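Local coordinates for putative adenylate cyclase (Vibrio parahaemolyticus, PDB 2ACA) that probably makes cyclic AMP from ATP, as a member of the CYTH family related to class IV adenylate cyclases, at the interface of chains A and B. Sequence-based numbering; all coordinates share one arbitrary frame. Chains: chain A/B, putative adenylate cyclase.

Contact 1: the interface of chains A and B. Residues chain A 79, 84, 86; chain B 95, 98, 102.
A:Arg84 and B:Asn102 meet tip to tip, the guanidinium and amide planes 8° apart and stacked. The atom modelled as OD1 of B:Asn102 stands 3.6 Å from CZ of A:Arg84, over the guanidinium centre. A:Arg84 reaches there on a fully extended chain, CG anti to the backbone N (chi1 -176°). The charged contact lies within chain A: A:Arg84 grips OE2 of A:Glu86 side-on, from NE at 3.0 Å and from NH2 in a salt bridge at 2.7 Å. Both nitrogens serve this one carboxylate oxygen, which should keep the guanidinium from turning. Hydrogen bonds across are weak. That from B:Ser98 OG to A:Glu86 OE2 at 2.9 Å is tentative, since A:Glu86 is poorly ordered; A:Arg84 NH2 gives another to B:Ser98 OG at 3.4 Å. Water 1 joins the chains, 2.6 Å from A:Glu86 OE2 and 3.0 Å from B:Asn102 OD1. OD1 also comes close to A:Gly79 O, and both can only accept; a flipped amide would put ND2 there and over the guanidinium, so that atom's identity is uncertain. A:Gly79 follows strand 72-78, A:Arg84 closes the loop before strand 85-89, A:Glu86 is in that strand, and the partners lie along helix 93-102 of chain B.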
loop_
_atom_site.group_PDB
_atom_site.type_symbol
_atom_site.label_atom_id
_atom_site.label_comp_id
_atom_site.label_asym_id
_atom_site.label_seq_id
_atom_site.Cartn_x
_atom_site.Cartn_y
_atom_site.Cartn_z
ATOM N N GLY A 79 7.238 -13.976 6.597
ATOM C CA GLY A 79 8.019 -15.088 6.071
ATOM C C GLY A 79 8.877 -14.689 4.881
ATOM O O GLY A 79 8.889 -13.516 4.498
ATOM N N ARG A 84 10.862 -12.920 9.780
ATOM C CA ARG A 84 10.758 -11.848 8.796
ATOM C C ARG A 84 9.327 -11.355 8.633
ATOM O O ARG A 84 8.402 -12.136 8.396
ATOM C CB ARG A 84 11.304 -12.308 7.434
ATOM C CG ARG A 84 11.328 -11.211 6.362
ATOM C CD ARG A 84 11.792 -11.754 5.011
ATOM N NE ARG A 84 11.746 -10.739 3.959
ATOM C CZ ARG A 84 12.057 -10.958 2.681
ATOM N NH1 ARG A 84 12.441 -12.165 2.279
ATOM N NH2 ARG A 84 11.982 -9.967 1.799
ATOM N N GLU A 86 7.318 -7.802 6.928
ATOM C CA GLU A 86 7.367 -6.488 6.319
ATOM C C GLU A 86 5.962 -5.923 6.188
ATOM O O GLU A 86 4.991 -6.660 6.022
ATOM C CB GLU A 86 8.056 -6.565 4.956
ATOM C CG GLU A 86 9.460 -7.140 5.041
ATOM C CD GLU A 86 10.230 -7.014 3.743
ATOM O OE1 GLU A 86 10.516 -5.871 3.329
ATOM O OE2 GLU A 86 10.549 -8.058 3.140
ATOM N N SER B 95 9.519 -0.875 1.823
ATOM C CA SER B 95 8.845 -2.081 2.299
ATOM C C SER B 95 7.996 -2.634 1.156
ATOM O O SER B 95 8.029 -3.822 0.869
ATOM C CB SER B 95 7.960 -1.759 3.500
ATOM O OG SER B 95 8.741 -1.308 4.591
ATOM N N SER B 98 10.168 -4.316 -1.271
ATOM C CA SER B 98 10.598 -5.613 -0.769
ATOM C C SER B 98 9.465 -6.639 -0.700
ATOM O O SER B 98 9.686 -7.835 -0.886
ATOM C CB SER B 98 11.235 -5.453 0.612
ATOM O OG SER B 98 11.932 -6.631 0.964
ATOM N N ASN B 102 9.238 -10.261 -2.552
ATOM C CA ASN B 102 8.960 -11.485 -1.805
ATOM C C ASN B 102 7.785 -12.224 -2.443
ATOM O O ASN B 102 7.723 -13.453 -2.428
ATOM C CB ASN B 102 8.634 -11.121 -0.351
ATOM C CG ASN B 102 8.894 -12.262 0.622
ATOM O OD1 ASN B 102 8.775 -12.081 1.833
ATOM N ND2 ASN B 102 9.252 -13.429 0.104
HETATM O O HOH W 1 8.319 -9.268 2.633
#

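Contact 2: the interface of chains A and B. Residues chain A 75-77, 86-88; chain B 95-96, 99, 103.
The hydroxyl OG of B:Ser95 comes to 3.2 Å from the backbone O of A:Ala87, the nearest polar approach here, though not a clear hydrogen bond; packing dominates the patch. Its core is the insertion of selenomethionine B:Met99 from helix 93-102 into chain A. The selenium sits against two backbone carbonyls, 3.5 Å from O of A:Glu86 and close to O of A:Trp75, which belong to strands 85-89 and 72-78. The B:Met99 chain runs out with CG anti to the carbonyl carbon (chi1 -73°) and then bends at chi3 (-82°), which turns the methyl CE over the A:Trp75 indole. CE stands 4.0 Å from the centroid of the six-membered ring, a CH-pi contact on the face. The same methyl is pressed by CG2 of A:Thr88 at 3.3 Å, tighter than normal van der Waals contact; the two side chains cross obliquely. Further back, CG of B:Met99 packs 3.7 Å from CB of the poorly ordered A:Glu86, while CG2 of A:Val77 lies 3.8 Å from the selenium. B:Met99 runs antiparallel past both A:Val77 and A:Trp75. One helical turn earlier, CB of B:Ala96 touches CZ3 of A:Trp75 at 3.6 Å. Past the helix end, the selenium of B:Met103 lies 4.0 Å from CZ2 of A:Trp75.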
loop_
_atom_site.group_PDB
_atom_site.type_symbol
_atom_site.label_atom_id
_atom_site.label_comp_id
_atom_site.label_asym_id
_atom_site.label_seq_id
_atom_site.Cartn_x
_atom_site.Cartn_y
_atom_site.Cartn_z
ATOM N N TRP A 75 -0.689 -3.352 4.908
ATOM C CA TRP A 75 -0.464 -4.342 3.871
ATOM C C TRP A 75 0.725 -5.078 4.495
ATOM O O TRP A 75 1.757 -4.472 4.777
ATOM C CB TRP A 75 -0.125 -3.633 2.548
ATOM C CG TRP A 75 0.536 -4.480 1.518
ATOM C CD1 TRP A 75 0.526 -5.842 1.434
ATOM C CD2 TRP A 75 1.312 -4.015 0.413
ATOM N NE1 TRP A 75 1.252 -6.255 0.347
ATOM C CE2 TRP A 75 1.746 -5.151 -0.301
ATOM C CE3 TRP A 75 1.683 -2.740 -0.047
ATOM C CZ2 TRP A 75 2.536 -5.058 -1.453
ATOM C CZ3 TRP A 75 2.468 -2.645 -1.188
ATOM C CH2 TRP A 75 2.887 -3.800 -1.881
ATOM N N ILE A 76 0.564 -6.376 4.741
ATOM C CA ILE A 76 1.602 -7.171 5.406
ATOM C C ILE A 76 2.038 -8.444 4.713
ATOM O O ILE A 76 1.221 -9.162 4.138
ATOM C CB ILE A 76 1.129 -7.660 6.813
ATOM C CG1 ILE A 76 0.442 -6.535 7.582
ATOM C CG2 ILE A 76 2.298 -8.268 7.587
ATOM C CD1 ILE A 76 1.258 -5.329 7.771
ATOM N N VAL A 77 3.331 -8.738 4.800
ATOM C CA VAL A 77 3.854 -9.990 4.271
ATOM C C VAL A 77 4.815 -10.592 5.304
ATOM O O VAL A 77 5.797 -9.958 5.698
ATOM C CB VAL A 77 4.587 -9.814 2.945
ATOM C CG1 VAL A 77 5.126 -11.146 2.495
ATOM C CG2 VAL A 77 3.634 -9.266 1.895
ATOM N N GLU A 86 7.318 -7.802 6.928
ATOM C CA GLU A 86 7.367 -6.488 6.319
ATOM C C GLU A 86 5.962 -5.923 6.188
ATOM O O GLU A 86 4.991 -6.660 6.022
ATOM C CB GLU A 86 8.056 -6.565 4.956
ATOM C CG GLU A 86 9.460 -7.140 5.041
ATOM C CD GLU A 86 10.230 -7.014 3.743
ATOM O OE1 GLU A 86 10.516 -5.871 3.329
ATOM O OE2 GLU A 86 10.549 -8.058 3.140
ATOM N N ALA A 87 5.861 -4.609 6.280
ATOM C CA ALA A 87 4.574 -3.959 6.192
ATOM C C ALA A 87 4.709 -2.508 5.794
ATOM O O ALA A 87 5.799 -1.949 5.762
ATOM C CB ALA A 87 3.880 -4.033 7.532
ATOM N N THR A 88 3.570 -1.909 5.487
ATOM C CA THR A 88 3.507 -0.502 5.168
ATOM C C THR A 88 2.065 -0.104 5.358
ATOM O O THR A 88 1.161 -0.886 5.078
ATOM C CB THR A 88 3.916 -0.193 3.715
ATOM O OG1 THR A 88 3.822 1.219 3.496
ATOM C CG2 THR A 88 3.000 -0.896 2.730
ATOM N N SER B 95 9.519 -0.875 1.823
ATOM C CA SER B 95 8.845 -2.081 2.299
ATOM C C SER B 95 7.996 -2.634 1.156
ATOM O O SER B 95 8.029 -3.822 0.869
ATOM C CB SER B 95 7.960 -1.759 3.500
ATOM O OG SER B 95 8.741 -1.308 4.591
ATOM N N ALA B 96 7.245 -1.759 0.497
ATOM C CA ALA B 96 6.419 -2.183 -0.632
ATOM C C ALA B 96 7.319 -2.831 -1.678
ATOM O O ALA B 96 7.004 -3.893 -2.216
ATOM C CB ALA B 96 5.692 -0.981 -1.234
HETATM N N MSE B 99 8.251 -6.185 -0.424
HETATM C CA MSE B 99 7.134 -7.123 -0.368
HETATM C C MSE B 99 6.787 -7.664 -1.765
HETATM O O MSE B 99 6.541 -8.859 -1.922
HETATM C CB MSE B 99 5.911 -6.464 0.289
HETATM C CG MSE B 99 6.063 -6.279 1.796
HETATM SE SE MSE B 99 4.457 -5.617 2.678
HETATM C CE MSE B 99 4.706 -3.742 2.283
HETATM N N MSE B 103 6.859 -11.464 -3.019
HETATM C CA MSE B 103 5.680 -12.041 -3.657
HETATM C C MSE B 103 5.947 -12.588 -5.061
HETATM O O MSE B 103 5.036 -13.092 -5.718
HETATM C CB MSE B 103 4.561 -11.001 -3.695
HETATM C CG MSE B 103 4.043 -10.637 -2.320
HETATM SE SE MSE B 103 3.076 -8.982 -2.284
HETATM C CE MSE B 103 1.609 -9.430 -3.468
#

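Contact 3: the interface of chains A and B. Residues chain A 55, 62, 75, 77, 100, 103, 105; chain B 75, 100, 103, 105.
A:Trp75 and B:Trp75 face each other from extended strands 72-78 with near-identical backbones, whereas A:Met103 and B:Met103 lie just past helix 93-102, with psi at 0° in B:Met103. The two indoles stack across the two-fold, six-membered rings 4.0 Å apart between the centroids of A:Trp75 and B:Trp75 and planes inclined by 24°. Each ring meets the other's CZ3 over its face, offset toward the rim. A:Leu100 and B:Leu100 each approach the rim of the partner's indole at about a right angle; CD2 of B:Leu100 is 3.9 Å from CH2 of A:Trp75. On the same side, beyond the leucines, selenomethionines and tyrosines interleave. B:Met103 bends at chi3 (62°), bringing CE to 3.6 Å from CE2 of A:Tyr105, and the same methyl abuts A:Leu62. Polar links here pass through water. Water 3 lies 2.5 Å from the phenol OH of A:Tyr105 and 2.9 Å from the carbonyl O of B:Met103. Its twin, water 2, sits at the edge of the B:Tyr105 ring, in plane with it, and joins that phenol to the carbonyl of A:Met103. Each water thus gives a backbone oxygen beyond the helix end a polar partner. Between the tryptophan stack and the tyrosines, CE of A:Met103 and CE of B:Met103 are 4.0 Å apart.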
loop_
_atom_site.group_PDB
_atom_site.type_symbol
_atom_site.label_atom_id
_atom_site.label_comp_id
_atom_site.label_asym_id
_atom_site.label_seq_id
_atom_site.Cartn_x
_atom_site.Cartn_y
_atom_site.Cartn_z
ATOM N N LEU A 55 1.999 -18.790 -2.092
ATOM C CA LEU A 55 2.592 -18.159 -0.929
ATOM C C LEU A 55 2.600 -19.110 0.280
ATOM O O LEU A 55 3.582 -19.176 1.020
ATOM C CB LEU A 55 1.832 -16.879 -0.590
ATOM C CG LEU A 55 1.970 -15.796 -1.663
ATOM C CD1 LEU A 55 1.094 -14.614 -1.313
ATOM C CD2 LEU A 55 3.427 -15.381 -1.777
ATOM N N LEU A 62 0.314 -13.196 3.111
ATOM C CA LEU A 62 0.025 -11.872 2.572
ATOM C C LEU A 62 -1.253 -11.427 3.262
ATOM O O LEU A 62 -2.271 -12.098 3.166
ATOM C CB LEU A 62 -0.187 -11.977 1.060
ATOM C CG LEU A 62 -0.772 -10.780 0.308
ATOM C CD1 LEU A 62 0.121 -9.561 0.436
ATOM C CD2 LEU A 62 -0.932 -11.169 -1.162
ATOM N N TRP A 75 -0.689 -3.352 4.908
ATOM C CA TRP A 75 -0.464 -4.342 3.871
ATOM C C TRP A 75 0.725 -5.078 4.495
ATOM O O TRP A 75 1.757 -4.472 4.777
ATOM C CB TRP A 75 -0.125 -3.633 2.548
ATOM C CG TRP A 75 0.536 -4.480 1.518
ATOM C CD1 TRP A 75 0.526 -5.842 1.434
ATOM C CD2 TRP A 75 1.312 -4.015 0.413
ATOM N NE1 TRP A 75 1.252 -6.255 0.347
ATOM C CE2 TRP A 75 1.746 -5.151 -0.301
ATOM C CE3 TRP A 75 1.683 -2.740 -0.047
ATOM C CZ2 TRP A 75 2.536 -5.058 -1.453
ATOM C CZ3 TRP A 75 2.468 -2.645 -1.188
ATOM C CH2 TRP A 75 2.887 -3.800 -1.881
ATOM N N VAL A 77 3.331 -8.738 4.800
ATOM C CA VAL A 77 3.854 -9.990 4.271
ATOM C C VAL A 77 4.815 -10.592 5.304
ATOM O O VAL A 77 5.797 -9.958 5.698
ATOM C CB VAL A 77 4.587 -9.814 2.945
ATOM C CG1 VAL A 77 5.126 -11.146 2.495
ATOM C CG2 VAL A 77 3.634 -9.266 1.895
ATOM N N LEU A 100 -5.103 -6.430 -5.315
ATOM C CA LEU A 100 -4.575 -7.776 -5.086
ATOM C C LEU A 100 -5.365 -8.824 -5.890
ATOM O O LEU A 100 -4.806 -9.799 -6.392
ATOM C CB LEU A 100 -4.610 -8.131 -3.591
ATOM C CG LEU A 100 -3.565 -7.501 -2.665
ATOM C CD1 LEU A 100 -3.705 -8.073 -1.246
ATOM C CD2 LEU A 100 -2.179 -7.783 -3.217
HETATM N N MSE A 103 -4.376 -8.666 -9.249
HETATM C CA MSE A 103 -3.041 -9.261 -9.337
HETATM C C MSE A 103 -3.097 -10.785 -9.290
HETATM O O MSE A 103 -2.066 -11.454 -9.237
HETATM C CB MSE A 103 -2.145 -8.724 -8.212
HETATM C CG MSE A 103 -1.601 -7.311 -8.492
HETATM SE SE MSE A 103 -1.134 -6.254 -6.922
HETATM C CE MSE A 103 0.587 -7.040 -6.514
ATOM N N TYR A 105 -4.703 -12.598 -6.861
ATOM C CA TYR A 105 -4.833 -13.129 -5.504
ATOM C C TYR A 105 -6.290 -13.228 -5.052
ATOM O O TYR A 105 -7.144 -12.492 -5.529
ATOM C CB TYR A 105 -4.061 -12.239 -4.527
ATOM C CG TYR A 105 -2.562 -12.310 -4.705
ATOM C CD1 TYR A 105 -1.830 -13.365 -4.164
ATOM C CD2 TYR A 105 -1.878 -11.335 -5.438
ATOM C CE1 TYR A 105 -0.445 -13.453 -4.342
ATOM C CE2 TYR A 105 -0.492 -11.411 -5.625
ATOM C CZ TYR A 105 0.217 -12.475 -5.071
ATOM O OH TYR A 105 1.586 -12.559 -5.224
ATOM N N TRP B 75 1.024 3.007 -4.606
ATOM C CA TRP B 75 1.062 1.633 -5.083
ATOM C C TRP B 75 -0.076 1.672 -6.105
ATOM O O TRP B 75 -1.223 1.967 -5.752
ATOM C CB TRP B 75 0.768 0.670 -3.938
ATOM C CG TRP B 75 0.333 -0.698 -4.335
ATOM C CD1 TRP B 75 0.526 -1.311 -5.537
ATOM C CD2 TRP B 75 -0.363 -1.637 -3.512
ATOM N NE1 TRP B 75 -0.009 -2.575 -5.518
ATOM C CE2 TRP B 75 -0.562 -2.803 -4.284
ATOM C CE3 TRP B 75 -0.841 -1.606 -2.191
ATOM C CZ2 TRP B 75 -1.228 -3.935 -3.785
ATOM C CZ3 TRP B 75 -1.505 -2.726 -1.694
ATOM C CH2 TRP B 75 -1.692 -3.877 -2.493
ATOM N N LEU B 100 6.767 -6.799 -2.778
ATOM C CA LEU B 100 6.474 -7.265 -4.144
ATOM C C LEU B 100 7.540 -8.261 -4.589
ATOM O O LEU B 100 7.267 -9.210 -5.324
ATOM C CB LEU B 100 6.431 -6.093 -5.130
ATOM C CG LEU B 100 5.255 -5.117 -4.990
ATOM C CD1 LEU B 100 5.271 -4.115 -6.152
ATOM C CD2 LEU B 100 3.951 -5.892 -4.977
HETATM N N MSE B 103 6.859 -11.464 -3.019
HETATM C CA MSE B 103 5.680 -12.041 -3.657
HETATM C C MSE B 103 5.947 -12.588 -5.061
HETATM O O MSE B 103 5.036 -13.092 -5.718
HETATM C CB MSE B 103 4.561 -11.001 -3.695
HETATM C CG MSE B 103 4.043 -10.637 -2.320
HETATM SE SE MSE B 103 3.076 -8.982 -2.284
HETATM C CE MSE B 103 1.609 -9.430 -3.468
ATOM N N TYR B 105 7.624 -10.757 -7.717
ATOM C CA TYR B 105 7.730 -9.767 -8.779
ATOM C C TYR B 105 9.144 -9.199 -8.814
ATOM O O TYR B 105 9.912 -9.348 -7.856
ATOM C CB TYR B 105 6.744 -8.615 -8.544
ATOM C CG TYR B 105 5.284 -9.025 -8.550
ATOM C CD1 TYR B 105 4.593 -9.225 -9.750
ATOM C CD2 TYR B 105 4.596 -9.229 -7.349
ATOM C CE1 TYR B 105 3.250 -9.618 -9.751
ATOM C CE2 TYR B 105 3.257 -9.623 -7.338
ATOM C CZ TYR B 105 2.592 -9.816 -8.540
ATOM O OH TYR B 105 1.280 -10.213 -8.519
HETATM O O HOH W 2 0.240 -10.903 -10.915
HETATM O O HOH W 3 2.824 -14.762 -5.004
#

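The C-alpha centres of contacts 1 and 2 lie about 5 Å apart, those of contacts 2 and 3 about 8 Å, and those of contacts 1 and 3 about 10 Å. Contacts 1 and 2 share A:Glu86 and B:Ser95; contacts 2 and 3 share A:Trp75, A:Val77 and B:Met103. Contacts 1 and 3 have no listed residue in common, so contact 2 joins them into one surface. The character changes from mainly polar at contact 1 to mainly apolar at contact 3, where water-mediated links remain. Contacts 1 and 2 recur with the chains exchanged, whereas contact 3 straddles the two-fold. Such a patch would suit a dimer, although the structure alone does not show one in solution.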